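Local coordinates for hypothetical Membrane Spanning Protein (PDB 2FB5) that probably catalyses the condensation of two ATP molecules into the messenger cyclic di-AMP, as one of three paralogous diadenylate cyclases, and is probably required for efficient spore formation, at residues 104-118 with 139-153. Residues are numbered along the deposited sequence; the frame is centred on the assembly and turned at random.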
loop_
_atom_site.group_PDB
_atom_site.type_symbol
_atom_site.label_atom_id
_atom_site.label_comp_id
_atom_site.label_asym_id
_atom_site.label_seq_id
_atom_site.Cartn_x
_atom_site.Cartn_y
_atom_site.Cartn_z
ATOM N N LEU A 104 -2.022 24.720 -2.030
ATOM C CA LEU A 104 -3.040 25.573 -1.437
ATOM C C LEU A 104 -2.904 27.068 -1.726
ATOM O O LEU A 104 -3.700 27.866 -1.228
ATOM C CB LEU A 104 -3.040 25.352 0.083
ATOM C CG LEU A 104 -3.249 23.903 0.534
ATOM C CD1 LEU A 104 -3.020 23.761 2.028
ATOM C CD2 LEU A 104 -4.663 23.444 0.145
ATOM N N GLU A 105 -1.906 27.443 -2.526
ATOM C CA GLU A 105 -1.588 28.865 -2.735
ATOM C C GLU A 105 -2.712 29.672 -3.412
ATOM O O GLU A 105 -2.827 30.871 -3.182
ATOM C CB GLU A 105 -0.255 29.036 -3.490
ATOM C CG GLU A 105 -0.340 28.803 -4.998
ATOM C CD GLU A 105 -0.584 27.344 -5.366
ATOM O OE1 GLU A 105 -1.174 27.095 -6.435
ATOM O OE2 GLU A 105 -0.200 26.451 -4.577
ATOM N N ALA A 106 -3.538 29.020 -4.223
ATOM C CA ALA A 106 -4.660 29.717 -4.864
ATOM C C ALA A 106 -5.856 29.869 -3.921
ATOM O O ALA A 106 -6.763 30.654 -4.185
ATOM C CB ALA A 106 -5.075 29.007 -6.142
ATOM N N LEU A 107 -5.849 29.120 -2.818
ATOM C CA LEU A 107 -6.984 29.102 -1.887
ATOM C C LEU A 107 -6.765 29.911 -0.610
ATOM O O LEU A 107 -7.727 30.269 0.080
ATOM C CB LEU A 107 -7.327 27.653 -1.515
ATOM C CG LEU A 107 -7.843 26.740 -2.632
ATOM C CD1 LEU A 107 -7.850 25.294 -2.157
ATOM C CD2 LEU A 107 -9.243 27.164 -3.054
ATOM N N ILE A 108 -5.496 30.159 -0.286
ATOM C CA ILE A 108 -5.125 30.844 0.942
ATOM C C ILE A 108 -4.571 32.217 0.591
ATOM O O ILE A 108 -3.702 32.337 -0.274
ATOM C CB ILE A 108 -4.062 30.016 1.723
ATOM C CG1 ILE A 108 -4.682 28.711 2.246
ATOM C CG2 ILE A 108 -3.409 30.853 2.828
ATOM C CD1 ILE A 108 -3.672 27.767 3.000
ATOM N N GLN A 109 -5.084 33.254 1.242
ATOM C CA GLN A 109 -4.490 34.573 1.102
ATOM C C GLN A 109 -3.449 34.744 2.210
ATOM O O GLN A 109 -3.782 34.719 3.401
ATOM C CB GLN A 109 -5.552 35.671 1.153
ATOM C CG GLN A 109 -6.618 35.535 0.041
ATOM C CD GLN A 109 -7.955 35.045 0.575
ATOM O OE1 GLN A 109 -8.737 35.834 1.101
ATOM N NE2 GLN A 109 -8.227 33.739 0.435
ATOM N N THR A 110 -2.194 34.905 1.805
ATOM C CA THR A 110 -1.065 34.929 2.741
ATOM C C THR A 110 -1.093 36.172 3.631
ATOM O O THR A 110 -1.314 37.283 3.150
ATOM C CB THR A 110 0.285 34.840 1.995
ATOM O OG1 THR A 110 0.306 33.651 1.208
ATOM C CG2 THR A 110 1.467 34.783 2.985
ATOM N N GLY A 111 -0.882 35.973 4.934
ATOM C CA GLY A 111 -0.707 37.083 5.855
ATOM C C GLY A 111 0.754 37.475 5.842
ATOM O O GLY A 111 1.166 38.316 5.062
ATOM N N THR A 112 1.538 36.834 6.702
ATOM C CA THR A 112 2.971 37.069 6.811
ATOM C C THR A 112 3.708 35.770 6.494
ATOM O O THR A 112 3.366 34.723 7.023
ATOM C CB THR A 112 3.319 37.508 8.252
ATOM O OG1 THR A 112 2.862 38.851 8.461
ATOM C CG2 THR A 112 4.823 37.451 8.529
ATOM N N THR A 113 4.721 35.842 5.634
ATOM C CA THR A 113 5.526 34.671 5.285
ATOM C C THR A 113 6.628 34.489 6.326
ATOM O O THR A 113 7.335 35.448 6.655
ATOM C CB THR A 113 6.139 34.846 3.875
ATOM O OG1 THR A 113 5.095 34.777 2.898
ATOM C CG2 THR A 113 7.164 33.747 3.560
ATOM N N LEU A 114 6.756 33.269 6.843
ATOM C CA LEU A 114 7.829 32.919 7.787
ATOM C C LEU A 114 8.855 31.943 7.206
ATOM O O LEU A 114 10.058 32.095 7.441
ATOM C CB LEU A 114 7.246 32.294 9.059
ATOM C CG LEU A 114 6.529 33.147 10.109
ATOM C CD1 LEU A 114 5.099 33.448 9.713
ATOM C CD2 LEU A 114 6.533 32.377 11.418
ATOM N N ASN A 115 8.389 30.921 6.480
ATOM C CA ASN A 115 9.277 29.833 6.036
ATOM C C ASN A 115 10.195 29.367 7.181
ATOM O O ASN A 115 11.404 29.193 6.987
ATOM C CB ASN A 115 10.110 30.257 4.819
ATOM C CG ASN A 115 9.259 30.540 3.594
ATOM O OD1 ASN A 115 8.234 29.902 3.382
ATOM N ND2 ASN A 115 9.688 31.492 2.777
ATOM N N ALA A 116 9.602 29.152 8.358
ATOM C CA ALA A 116 10.353 28.842 9.599
ATOM C C ALA A 116 10.389 27.363 9.939
ATOM O O ALA A 116 9.479 26.615 9.582
ATOM C CB ALA A 116 9.729 29.590 10.771
ATOM N N HIS A 117 11.424 26.961 10.675
ATOM C CA HIS A 117 11.476 25.657 11.295
ATOM C C HIS A 117 10.272 25.531 12.236
ATOM O O HIS A 117 10.019 26.407 13.075
ATOM C CB HIS A 117 12.821 25.502 12.043
ATOM C CG HIS A 117 12.956 24.235 12.836
ATOM N ND1 HIS A 117 12.779 22.982 12.285
ATOM C CD2 HIS A 117 13.314 24.031 14.129
ATOM C CE1 HIS A 117 12.983 22.062 13.216
ATOM N NE2 HIS A 117 13.305 22.673 14.345
ATOM N N LEU A 118 9.499 24.459 12.068
ATOM C CA LEU A 118 8.320 24.250 12.908
ATOM C C LEU A 118 8.751 23.703 14.248
ATOM O O LEU A 118 9.387 22.645 14.310
ATOM C CB LEU A 118 7.352 23.266 12.261
ATOM C CG LEU A 118 5.993 23.019 12.946
ATOM C CD1 LEU A 118 5.025 22.464 11.940
ATOM C CD2 LEU A 118 6.086 22.077 14.144
ATOM N N LEU A 139 -0.033 28.090 8.072
ATOM C CA LEU A 139 0.110 27.049 7.059
ATOM C C LEU A 139 1.378 26.259 7.341
ATOM O O LEU A 139 2.448 26.848 7.480
ATOM C CB LEU A 139 0.212 27.661 5.664
ATOM C CG LEU A 139 0.592 26.737 4.487
ATOM C CD1 LEU A 139 -0.331 25.510 4.413
ATOM C CD2 LEU A 139 0.536 27.530 3.178
ATOM N N VAL A 140 1.253 24.934 7.394
ATOM C CA VAL A 140 2.394 24.046 7.630
ATOM C C VAL A 140 2.599 23.210 6.359
ATOM O O VAL A 140 1.643 22.638 5.832
ATOM C CB VAL A 140 2.125 23.112 8.839
ATOM C CG1 VAL A 140 3.090 21.929 8.867
ATOM C CG2 VAL A 140 2.165 23.889 10.157
ATOM N N LYS A 141 3.830 23.179 5.856
ATOM C CA LYS A 141 4.191 22.269 4.777
ATOM C C LYS A 141 5.323 21.418 5.316
ATOM O O LYS A 141 6.419 21.920 5.524
ATOM C CB LYS A 141 4.648 23.036 3.543
ATOM C CG LYS A 141 5.255 22.178 2.436
ATOM C CD LYS A 141 4.189 21.385 1.693
ATOM C CE LYS A 141 4.759 20.736 0.443
ATOM N NZ LYS A 141 3.648 20.162 -0.373
ATOM N N ASN A 142 5.038 20.138 5.542
ATOM C CA ASN A 142 6.013 19.199 6.110
ATOM C C ASN A 142 6.546 19.712 7.452
ATOM O O ASN A 142 5.784 19.778 8.418
ATOM C CB ASN A 142 7.121 18.863 5.086
ATOM C CG ASN A 142 7.904 17.601 5.449
ATOM O OD1 ASN A 142 7.530 16.850 6.357
ATOM N ND2 ASN A 142 9.009 17.366 4.732
ATOM N N ASN A 143 7.822 20.102 7.522
ATOM C CA ASN A 143 8.415 20.529 8.785
ATOM C C ASN A 143 8.677 22.041 8.845
ATOM O O ASN A 143 9.517 22.503 9.623
ATOM C CB ASN A 143 9.710 19.735 9.096
ATOM C CG ASN A 143 9.513 18.229 8.995
ATOM O OD1 ASN A 143 10.267 17.531 8.290
ATOM N ND2 ASN A 143 8.492 17.718 9.678
ATOM N N HIS A 144 7.948 22.807 8.026
ATOM C CA HIS A 144 8.074 24.263 8.029
ATOM C C HIS A 144 6.736 24.926 8.325
ATOM O O HIS A 144 5.686 24.425 7.932
ATOM C CB HIS A 144 8.576 24.787 6.669
ATOM C CG HIS A 144 10.018 24.497 6.395
ATOM N ND1 HIS A 144 11.021 25.412 6.639
ATOM C CD2 HIS A 144 10.629 23.405 5.882
ATOM C CE1 HIS A 144 12.189 24.886 6.318
ATOM N NE2 HIS A 144 11.982 23.666 5.859
ATOM N N ILE A 145 6.794 26.054 9.021
ATOM C CA ILE A 145 5.668 26.956 9.132
ATOM C C ILE A 145 5.861 27.907 7.963
ATOM O O ILE A 145 6.775 28.734 7.967
ATOM C CB ILE A 145 5.667 27.679 10.513
ATOM C CG1 ILE A 145 5.392 26.660 11.631
ATOM C CG2 ILE A 145 4.668 28.849 10.551
ATOM C CD1 ILE A 145 5.685 27.168 13.038
ATOM N N VAL A 146 5.037 27.756 6.933
ATOM C CA VAL A 146 5.181 28.576 5.733
ATOM C C VAL A 146 4.838 30.029 6.062
ATOM O O VAL A 146 5.586 30.948 5.718
ATOM C CB VAL A 146 4.275 28.069 4.568
ATOM C CG1 VAL A 146 4.458 28.936 3.317
ATOM C CG2 VAL A 146 4.567 26.605 4.239
ATOM N N SER A 147 3.691 30.225 6.714
ATOM C CA SER A 147 3.123 31.540 6.922
ATOM C C SER A 147 2.108 31.513 8.053
ATOM O O SER A 147 1.692 30.437 8.492
ATOM C CB SER A 147 2.434 32.011 5.633
ATOM O OG SER A 147 1.606 30.983 5.126
ATOM N N ALA A 148 1.696 32.704 8.495
ATOM C CA ALA A 148 0.729 32.860 9.579
ATOM C C ALA A 148 -0.189 34.026 9.272
ATOM O O ALA A 148 0.059 34.782 8.330
ATOM C CB ALA A 148 1.457 33.094 10.915
ATOM N N ALA A 149 -1.228 34.192 10.087
ATOM C CA ALA A 149 -2.225 35.240 9.883
ATOM C C ALA A 149 -2.875 35.126 8.494
ATOM O O ALA A 149 -3.306 36.124 7.897
ATOM C CB ALA A 149 -1.607 36.625 10.110
ATOM N N ASN A 150 -2.932 33.897 7.978
ATOM C CA ASN A 150 -3.496 33.651 6.641
ATOM C C ASN A 150 -5.024 33.732 6.669
ATOM O O ASN A 150 -5.645 33.468 7.703
ATOM C CB ASN A 150 -3.050 32.278 6.096
ATOM C CG ASN A 150 -1.531 32.146 5.964
ATOM O OD1 ASN A 150 -0.946 31.118 6.329
ATOM N ND2 ASN A 150 -0.886 33.179 5.460
ATOM N N ILE A 151 -5.617 34.075 5.527
ATOM C CA ILE A 151 -7.076 34.082 5.365
ATOM C C ILE A 151 -7.537 32.887 4.528
ATOM O O ILE A 151 -7.062 32.688 3.408
ATOM C CB ILE A 151 -7.555 35.388 4.694
ATOM C CG1 ILE A 151 -7.173 36.590 5.567
ATOM C CG2 ILE A 151 -9.089 35.358 4.450
ATOM C CD1 ILE A 151 -7.199 37.916 4.824
ATOM N N LEU A 152 -8.458 32.103 5.084
ATOM C CA LEU A 152 -9.017 30.919 4.429
ATOM C C LEU A 152 -10.454 31.188 3.984
ATOM O O LEU A 152 -11.103 32.057 4.561
ATOM C CB LEU A 152 -9.067 29.773 5.425
ATOM C CG LEU A 152 -7.843 28.882 5.628
ATOM C CD1 LEU A 152 -6.538 29.660 5.577
ATOM C CD2 LEU A 152 -7.995 28.115 6.937
ATOM N N PRO A 153 -10.964 30.416 2.996
ATOM C CA PRO A 153 -12.389 30.566 2.615
ATOM C C PRO A 153 -13.293 30.023 3.733
ATOM O O PRO A 153 -12.937 29.041 4.389
ATOM C CB PRO A 153 -12.507 29.711 1.346
ATOM C CG PRO A 153 -11.438 28.674 1.509
ATOM C CD PRO A 153 -10.292 29.370 2.198
HETATM O O HOH W 1 1.597 31.366 2.408
HETATM O O HOH W 2 12.133 22.413 9.758
#
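Leu118 lays its CD1 methyl across Val140 at about a right angle, 3.7 Å from Val140 CG2, while its CG rests 3.9 Å from Ile145 CG1. The side chain reaches both because CG stands anti to the backbone N (chi1 -175°), with helix 120-126 also packed against Leu118 and Ile145. Leu114 and Ile145 run side by side, pointing the same way, Leu114 CD2 4.1 Å from Ile145 CG2, while Leu114 CD1 lies 3.9 Å from Ala148 CB. Beneath these side chains, strands 112-117 and 144-147 pair antiparallel. Thr112 and Ala148 exchange two backbone bonds, as do Ala116 and Ile145, and between these pairs the register slips by one residue at a G1 beta bulge where Asn115 and Ala116 both face Ile145. There Val146 O is gripped by two donors from the same face of its carbonyl plane: Leu114 N, and Asn115 N at 2.9 Å, whose bond is nearly straight (N-H...O 176°) although the donor sits above that plane. Between Thr110 and Ser147, a water donates to Ser147 OG at 2.7 Å and is also bonded to Thr110 OG1. A second water, in the plane of the His117 ring at its edge, links His117 ND1 to Asn143 O, which also accepts from Leu118 N. Past the corner at Ala148 and Ala149, Gln109 and Ile151 form a separate two-bond bridge. Ile108 lies alongside Leu152, CG1 to CD1 3.9 Å, and sends CG2 over to Asn150 CB at 3.6 Å; both Ile108 and Leu152 also meet Leu174 of helix 166-175. The type II' turn from Lys141 to His144 makes a beta hairpin of strands 137-141 and 144-150, to which 112-117 adds the outermost strand on that side within this chain, an antiparallel edge of the mixed sheet in the DisA-type nucleotide-binding domain.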